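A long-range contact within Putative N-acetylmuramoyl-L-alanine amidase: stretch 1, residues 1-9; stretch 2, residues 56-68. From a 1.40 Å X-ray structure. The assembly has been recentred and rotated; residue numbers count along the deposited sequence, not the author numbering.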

# COMPACT_ATOMS: atom_id res chain seq x y z
N MET A 1 -2.49 6.21 5.62
CA MET A 1 -2.05 5.85 6.97
C MET A 1 -0.55 5.64 7.04
O MET A 1 -0.03 4.56 6.73
CB MET A 1 -2.76 4.58 7.46
CG MET A 1 -4.15 4.87 7.95
SD MET A 1 -4.89 3.47 8.79
CE MET A 1 -3.82 3.29 10.21
N TYR A 2 0.14 6.70 7.44
CA TYR A 2 1.58 6.71 7.60
C TYR A 2 1.90 7.29 8.96
O TYR A 2 1.17 8.14 9.47
CB TYR A 2 2.22 7.59 6.54
CG TYR A 2 1.97 7.10 5.13
CD1 TYR A 2 2.84 6.21 4.52
CD2 TYR A 2 0.85 7.53 4.43
CE1 TYR A 2 2.61 5.76 3.24
CE2 TYR A 2 0.61 7.08 3.14
CZ TYR A 2 1.49 6.19 2.56
OH TYR A 2 1.26 5.74 1.28
N CYS A 3 3.02 6.85 9.53
CA CYS A 3 3.53 7.53 10.71
C CYS A 3 4.98 7.13 10.91
O CYS A 3 5.45 6.14 10.36
CB CYS A 3 2.70 7.24 11.96
SG CYS A 3 2.70 5.54 12.54
N LEU A 4 5.69 7.96 11.68
CA LEU A 4 6.97 7.61 12.27
C LEU A 4 6.77 7.47 13.77
O LEU A 4 5.94 8.16 14.36
CB LEU A 4 8.01 8.69 12.01
CG LEU A 4 8.42 8.86 10.54
CD1 LEU A 4 9.08 10.22 10.30
CD2 LEU A 4 9.35 7.72 10.15
N TYR A 5 7.54 6.59 14.39
CA TYR A 5 7.47 6.41 15.83
C TYR A 5 8.79 5.83 16.30
O TYR A 5 9.64 5.43 15.50
CB TYR A 5 6.29 5.50 16.24
CG TYR A 5 6.39 4.07 15.75
CD1 TYR A 5 5.98 3.72 14.48
CD2 TYR A 5 6.89 3.07 16.58
CE1 TYR A 5 6.06 2.41 14.03
CE2 TYR A 5 6.97 1.74 16.15
CZ TYR A 5 6.56 1.43 14.87
OH TYR A 5 6.65 0.12 14.43
N GLU A 6 8.97 5.79 17.62
CA GLU A 6 10.15 5.19 18.20
C GLU A 6 9.74 3.98 19.04
O GLU A 6 8.67 3.98 19.65
CB GLU A 6 10.88 6.20 19.08
CG GLU A 6 11.54 7.30 18.27
CD GLU A 6 12.10 8.41 19.14
OE1 GLU A 6 11.68 9.57 18.99
OE2 GLU A 6 12.96 8.13 19.98
N ARG A 7 10.61 2.97 19.09
CA ARG A 7 10.33 1.77 19.86
C ARG A 7 11.65 1.13 20.28
O ARG A 7 12.70 1.41 19.69
CB ARG A 7 9.45 0.78 19.07
CG ARG A 7 10.07 0.30 17.77
CD ARG A 7 10.55 -1.14 17.91
NE ARG A 7 9.43 -2.05 18.11
CZ ARG A 7 9.28 -2.87 19.15
NH1 ARG A 7 10.21 -2.94 20.10
NH2 ARG A 7 8.20 -3.64 19.22
N PRO A 8 11.64 0.29 21.32
CA PRO A 8 12.90 -0.25 21.85
C PRO A 8 13.56 -1.27 20.94
O PRO A 8 12.90 -2.02 20.20
CB PRO A 8 12.49 -0.89 23.18
CG PRO A 8 11.23 -0.19 23.56
CD PRO A 8 10.51 0.04 22.25
N ILE A 9 14.88 -1.34 21.04
CA ILE A 9 15.70 -2.26 20.28
C ILE A 9 16.86 -2.70 21.16
O ILE A 9 17.33 -1.94 22.01
CB ILE A 9 16.20 -1.63 18.94
CG1 ILE A 9 16.95 -2.66 18.09
CG2 ILE A 9 17.10 -0.43 19.20
CD1 ILE A 9 17.19 -2.19 16.67
N ASP A 56 2.78 17.82 7.87
CA ASP A 56 3.84 16.94 8.34
C ASP A 56 3.31 15.53 8.62
O ASP A 56 2.18 15.34 9.07
CB ASP A 56 4.45 17.49 9.63
CG ASP A 56 5.26 18.75 9.40
OD1 ASP A 56 5.48 19.12 8.22
OD2 ASP A 56 5.67 19.37 10.40
N ILE A 57 4.17 14.54 8.39
CA ILE A 57 3.79 13.15 8.70
C ILE A 57 3.56 13.02 10.20
O ILE A 57 4.31 13.61 11.01
CB ILE A 57 4.86 12.16 8.21
CG1 ILE A 57 4.38 10.71 8.33
CG2 ILE A 57 6.20 12.37 8.95
CD1 ILE A 57 5.35 9.71 7.76
N PRO A 58 2.53 12.29 10.65
CA PRO A 58 2.38 12.05 12.08
C PRO A 58 3.60 11.35 12.66
O PRO A 58 4.15 10.43 12.06
CB PRO A 58 1.15 11.14 12.15
CG PRO A 58 0.37 11.49 10.93
CD PRO A 58 1.40 11.76 9.87
N PHE A 59 4.01 11.80 13.84
CA PHE A 59 5.15 11.23 14.55
C PHE A 59 4.74 11.00 15.99
O PHE A 59 4.14 11.88 16.63
CB PHE A 59 6.36 12.19 14.49
CG PHE A 59 7.53 11.75 15.35
CD1 PHE A 59 8.31 10.66 14.99
CD2 PHE A 59 7.87 12.45 16.50
CE1 PHE A 59 9.40 10.25 15.76
CE2 PHE A 59 8.96 12.06 17.28
CZ PHE A 59 9.72 10.96 16.91
N TYR A 60 5.03 9.81 16.51
CA TYR A 60 4.78 9.51 17.91
C TYR A 60 6.13 9.46 18.60
O TYR A 60 6.98 8.63 18.25
CB TYR A 60 4.04 8.19 18.04
CG TYR A 60 2.64 8.23 17.48
CD1 TYR A 60 2.42 7.97 16.13
CD2 TYR A 60 1.54 8.52 18.28
CE1 TYR A 60 1.15 8.00 15.60
CE2 TYR A 60 0.27 8.54 17.76
CZ TYR A 60 0.08 8.28 16.42
OH TYR A 60 -1.19 8.30 15.88
N SER A 61 6.33 10.35 19.55
CA SER A 61 7.58 10.40 20.28
C SER A 61 7.49 9.49 21.50
O SER A 61 6.43 8.92 21.81
CB SER A 61 7.89 11.83 20.71
OG SER A 61 7.20 12.12 21.91
N GLN A 62 8.60 9.38 22.23
CA GLN A 62 8.61 8.58 23.45
C GLN A 62 7.80 9.20 24.58
O GLN A 62 7.61 8.54 25.60
CB GLN A 62 10.04 8.34 23.92
CG GLN A 62 10.83 7.41 23.01
CD GLN A 62 12.23 7.18 23.54
OE1 GLN A 62 12.40 6.81 24.70
NE2 GLN A 62 13.24 7.41 22.70
N LYS A 63 7.35 10.45 24.44
CA LYS A 63 6.39 10.98 25.40
C LYS A 63 5.06 10.25 25.30
O LYS A 63 4.42 9.99 26.33
CB LYS A 63 6.23 12.48 25.17
CG LYS A 63 5.25 13.16 26.11
CD LYS A 63 5.27 14.67 25.94
CE LYS A 63 4.36 15.36 26.95
NZ LYS A 63 2.97 14.80 26.90
N GLU A 64 4.65 9.89 24.08
CA GLU A 64 3.36 9.25 23.81
C GLU A 64 3.43 7.73 23.86
O GLU A 64 2.56 7.07 24.46
CB GLU A 64 2.87 9.67 22.41
CG GLU A 64 2.45 11.12 22.25
CD GLU A 64 3.60 12.05 21.93
OE1 GLU A 64 3.75 13.08 22.64
OE2 GLU A 64 4.36 11.78 20.97
N TRP A 65 4.43 7.14 23.22
CA TRP A 65 4.55 5.69 23.10
C TRP A 65 5.87 5.27 23.72
O TRP A 65 6.93 5.69 23.25
CB TRP A 65 4.54 5.26 21.64
CG TRP A 65 3.25 5.41 20.89
CD1 TRP A 65 2.09 6.00 21.32
CD2 TRP A 65 2.99 4.93 19.57
NE1 TRP A 65 1.13 5.92 20.33
CE2 TRP A 65 1.66 5.27 19.25
CE3 TRP A 65 3.77 4.26 18.63
CZ2 TRP A 65 1.09 4.94 18.02
CZ3 TRP A 65 3.21 3.94 17.41
CH2 TRP A 65 1.88 4.28 17.11
N ASN A 66 5.82 4.44 24.76
CA ASN A 66 7.03 4.03 25.47
C ASN A 66 6.73 2.71 26.18
O ASN A 66 5.67 2.11 25.98
CB ASN A 66 7.47 5.15 26.42
CG ASN A 66 6.35 5.58 27.34
OD1 ASN A 66 5.79 4.76 28.05
ND2 ASN A 66 6.02 6.87 27.31
N LYS A 67 7.67 2.25 27.01
CA LYS A 67 7.47 0.95 27.65
C LYS A 67 6.31 0.95 28.62
O LYS A 67 5.76 -0.11 28.92
CB LYS A 67 8.75 0.48 28.33
CG LYS A 67 9.91 0.29 27.35
CD LYS A 67 11.18 -0.14 28.06
CE LYS A 67 12.32 -0.25 27.08
NZ LYS A 67 13.63 -0.39 27.83
N ASN A 68 5.93 2.12 29.11
CA ASN A 68 4.80 2.23 30.01
C ASN A 68 3.48 2.35 29.25
O ASN A 68 2.42 2.13 29.84
CB ASN A 68 5.02 3.45 30.91
CG ASN A 68 4.15 3.44 32.13
OD1 ASN A 68 3.45 4.42 32.39
ND2 ASN A 68 4.18 2.35 32.89
O HOH W 1 11.06 10.60 21.46
O HOH W 2 7.71 6.27 20.47

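Two short parallel segments, more than fifty residues apart in sequence, illustrate how a brief run of β pairing can be sustained by packing on both faces and finished by polar groups where the strands part. At the centre, Leu4 and Phe59 point to the same face of the sheet. Leu4 CB lies 3.6 Å from Phe59 CD1, while its methyl CD1 reaches back to Ile57 CG2 at 3.8 Å, so that one leucine side chain touches two residues of the partner segment. Tyr5 and Tyr60 share the other face, their CB atoms 3.9 Å apart. There Cys3 CB approaches the edge of the Tyr60 ring, 4.0 Å from CE1, and the Tyr5 ring meets Trp65 obliquely, with Tyr5 CG 3.6 Å from Trp65 CZ3 and the ring planes inclined at 56°.

Between these two layers runs the backbone. Leu4 bonds to the residues flanking its partner Phe59, the hallmark of parallel pairing: Leu4 N donates to Pro58 O and Tyr60 N donates to Leu4 O, each at 2.9 Å and nearly straight. A CA-H...O contact from Phe59 CA to Leu4 O, 3.2 Å, adds to the second. The ladder then loosens, for Glu6 N stands 3.5 Å from Tyr60 O.

Beyond that point water and side chains take over. Glu6 extends its carboxylate past the edge of the Phe59 ring, with OE1 3.2 Å from CZ, and accepts a hydrogen bond from Gln62, NE2 to OE2 2.8 Å, at an almost linear 171°. Water 1 links the same two residues a second time, donating to Glu6 OE1 (2.7 Å) and accepting from Gln62 N (2.9 Å). The carboxylate thus engages both the side chain and the backbone of Gln62, one directly and the other through water.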